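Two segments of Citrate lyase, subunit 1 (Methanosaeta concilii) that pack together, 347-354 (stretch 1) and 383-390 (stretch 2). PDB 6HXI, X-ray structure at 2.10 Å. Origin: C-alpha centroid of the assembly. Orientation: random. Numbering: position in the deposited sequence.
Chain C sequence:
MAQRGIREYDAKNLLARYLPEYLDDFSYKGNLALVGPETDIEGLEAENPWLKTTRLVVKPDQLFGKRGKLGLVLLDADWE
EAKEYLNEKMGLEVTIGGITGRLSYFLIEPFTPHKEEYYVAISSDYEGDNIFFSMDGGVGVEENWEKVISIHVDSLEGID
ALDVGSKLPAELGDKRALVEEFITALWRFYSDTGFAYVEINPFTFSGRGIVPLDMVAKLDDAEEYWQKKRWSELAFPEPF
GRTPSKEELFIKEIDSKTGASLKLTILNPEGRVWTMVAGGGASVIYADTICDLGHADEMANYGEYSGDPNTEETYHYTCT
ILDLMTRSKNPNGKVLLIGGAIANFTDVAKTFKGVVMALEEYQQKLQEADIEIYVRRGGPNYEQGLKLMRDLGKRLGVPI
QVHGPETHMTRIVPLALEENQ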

# COMPACT_ATOMS: atom_id res chain seq x y z
N ASP C 347 24.27 -17.81 33.87
CA ASP C 347 23.15 -17.06 34.44
C ASP C 347 22.50 -17.85 35.60
O ASP C 347 21.92 -18.91 35.38
N VAL C 348 22.59 -17.32 36.82
CA VAL C 348 22.06 -18.02 38.00
C VAL C 348 20.51 -18.04 38.01
O VAL C 348 19.91 -18.99 38.51
N ALA C 349 19.88 -16.99 37.44
CA ALA C 349 18.43 -16.87 37.37
C ALA C 349 17.83 -17.92 36.46
O ALA C 349 16.85 -18.56 36.85
N LYS C 350 18.40 -18.08 35.23
CA LYS C 350 17.95 -19.04 34.20
C LYS C 350 18.21 -20.48 34.63
O LYS C 350 17.33 -21.33 34.46
N THR C 351 19.43 -20.76 35.17
CA THR C 351 19.80 -22.11 35.64
C THR C 351 18.94 -22.51 36.84
O THR C 351 18.33 -23.59 36.81
N PHE C 352 18.86 -21.63 37.89
CA PHE C 352 18.05 -21.93 39.08
C PHE C 352 16.56 -21.97 38.77
O PHE C 352 15.85 -22.65 39.49
N LYS C 353 16.10 -21.34 37.67
CA LYS C 353 14.70 -21.45 37.25
C LYS C 353 14.40 -22.91 36.85
O LYS C 353 13.34 -23.41 37.19
N GLY C 354 15.37 -23.56 36.18
CA GLY C 354 15.30 -24.97 35.78
C GLY C 354 15.33 -25.91 36.98
O GLY C 354 14.56 -26.87 37.04
N GLU C 383 21.10 -12.92 42.90
CA GLU C 383 20.08 -12.50 43.87
C GLU C 383 18.68 -12.95 43.45
O GLU C 383 17.95 -13.47 44.28
N GLN C 384 18.36 -12.84 42.15
CA GLN C 384 17.11 -13.32 41.56
C GLN C 384 17.00 -14.86 41.69
O GLN C 384 15.92 -15.36 42.02
N GLY C 385 18.11 -15.57 41.45
CA GLY C 385 18.17 -17.02 41.58
C GLY C 385 17.97 -17.50 43.02
O GLY C 385 17.20 -18.44 43.26
N LEU C 386 18.66 -16.87 43.98
CA LEU C 386 18.53 -17.22 45.40
C LEU C 386 17.12 -16.85 45.91
O LEU C 386 16.61 -17.54 46.79
N LYS C 387 16.48 -15.79 45.34
CA LYS C 387 15.11 -15.38 45.69
C LYS C 387 14.11 -16.50 45.32
O LYS C 387 13.23 -16.80 46.12
N LEU C 388 14.27 -17.12 44.12
CA LEU C 388 13.46 -18.24 43.63
C LEU C 388 13.55 -19.44 44.58
O LEU C 388 12.53 -20.05 44.87
N MET C 389 14.79 -19.78 45.03
CA MET C 389 15.09 -20.88 45.95
C MET C 389 14.51 -20.63 47.35
O MET C 389 14.07 -21.57 47.99
N ARG C 390 14.56 -19.37 47.83
CA ARG C 390 14.04 -18.97 49.14
C ARG C 390 12.52 -19.05 49.16
O ARG C 390 11.95 -19.54 50.14

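Packing of helix 348-354 against helix 383-390 in citrate lyase subunit 1. The two helices run in nearly the same direction, their axes 22° apart and 7.7 Å at closest approach, and the contact buries 339 Å² summed over both sides. They come closest in register where Ala349 CA lies 4.2 Å from Gly385 CA, a small residue facing a residue with no side chain. A CB on Gly385 would point toward stretch 1 and, in ideal geometry, would clash with Val348 CG1 at 2.8 Å; its absence leaves room for the close approach.

Phe352 covers the most surface. It points toward stretch 2 with chi1 m (-79°), and its CD2 reaches Gly385 O at 3.7 Å and Met389 CG at 3.7 Å, while CE2 meets Leu386 CD2 at 4.2 Å. Gly385 O and Leu386 CD2 lie at the ring edge, near its plane. Met389, m at all three chi angles, approaches obliquely and holds SD 4.9 Å from the centroid of the Phe352 ring. Leu386 (m, t) leaves its backbone sideways, but its end comes nearer to the ring.

Ala349 points in, its CB 3.6 Å from Gln384 CD; Gln384 is extended (t, t) and its CA-to-CB bond points sideways. One helical turn after Gln384, Leu388 (m, t) points toward stretch 1 and lays CD1 3.8 Å from Ala349 O and 4.4 Å from Lys353 CB. Lys353 (chi1 t) then leads its charged end away from the contact.

No hydrogen bond crosses between the stretches, so the interface rests on van der Waals packing. The side-chain hydrogen bonds within the stretches all lie at the start of stretch 1: Asp347 OD1 caps the N-terminus through weak bonds from Ala349 N (3.2 Å) and Lys350 N (3.3 Å), and Thr351 OG1 (chi1 p) donates to Asp347 O at 3.0 Å.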

# COMPACT_ATOMS: atom_id res chain seq x y z
CB ASP C 347 22.13 -16.73 33.34
CG ASP C 347 21.30 -15.51 33.67
OD1 ASP C 347 20.48 -15.58 34.62
OD2 ASP C 347 21.48 -14.47 32.99
CB VAL C 348 22.67 -17.47 39.31
CG1 VAL C 348 22.19 -18.27 40.54
CG2 VAL C 348 24.20 -17.46 39.25
CB ALA C 349 18.03 -15.49 36.89
CB LYS C 350 18.65 -18.78 32.84
CG LYS C 350 18.30 -17.45 32.20
CD LYS C 350 19.03 -17.28 30.88
CE LYS C 350 18.86 -15.88 30.34
NZ LYS C 350 19.62 -15.67 29.08
CB THR C 351 21.30 -22.26 35.91
OG1 THR C 351 21.71 -21.40 36.96
CG2 THR C 351 22.16 -22.06 34.68
CB PHE C 352 18.37 -21.01 40.26
CG PHE C 352 19.62 -21.37 41.04
CD1 PHE C 352 20.53 -22.30 40.53
CD2 PHE C 352 19.89 -20.79 42.26
CE1 PHE C 352 21.68 -22.64 41.23
CE2 PHE C 352 21.05 -21.13 42.97
CZ PHE C 352 21.93 -22.06 42.46
CB LYS C 353 14.35 -20.49 36.10
CG LYS C 353 12.90 -20.62 35.62
CD LYS C 353 12.39 -19.38 34.94
CE LYS C 353 10.88 -19.34 34.95
NZ LYS C 353 10.27 -20.16 33.87
CB GLU C 383 20.16 -10.99 44.24
CG GLU C 383 20.24 -9.96 43.13
CD GLU C 383 21.63 -9.69 42.57
OE1 GLU C 383 21.96 -10.23 41.49
OE2 GLU C 383 22.41 -8.99 43.26
CB GLN C 384 17.01 -12.88 40.10
CG GLN C 384 15.74 -13.34 39.38
CD GLN C 384 15.71 -12.99 37.91
OE1 GLN C 384 16.55 -12.24 37.39
NE2 GLN C 384 14.71 -13.50 37.21
CB LEU C 386 19.61 -16.54 46.28
CG LEU C 386 21.10 -16.73 45.97
CD1 LEU C 386 21.94 -16.05 47.04
CD2 LEU C 386 21.51 -18.20 45.89
CB LYS C 387 14.71 -14.07 44.97
CG LYS C 387 13.57 -13.31 45.65
CD LYS C 387 12.75 -12.45 44.68
CE LYS C 387 13.40 -11.14 44.30
NZ LYS C 387 12.91 -10.64 42.99
CB LEU C 388 13.96 -18.69 42.23
CG LEU C 388 13.68 -17.79 41.03
CD1 LEU C 388 14.57 -18.19 39.85
CD2 LEU C 388 12.22 -17.83 40.65
CB MET C 389 16.61 -21.12 46.08
CG MET C 389 17.30 -21.62 44.81
SD MET C 389 16.85 -23.27 44.19
CE MET C 389 16.93 -24.26 45.66
CB ARG C 390 14.52 -17.57 49.54
CG ARG C 390 15.95 -17.54 50.04
CD ARG C 390 16.33 -16.17 50.55
NE ARG C 390 17.77 -15.94 50.45
CZ ARG C 390 18.34 -15.16 49.54
NH1 ARG C 390 17.60 -14.54 48.63
NH2 ARG C 390 19.66 -15.00 49.53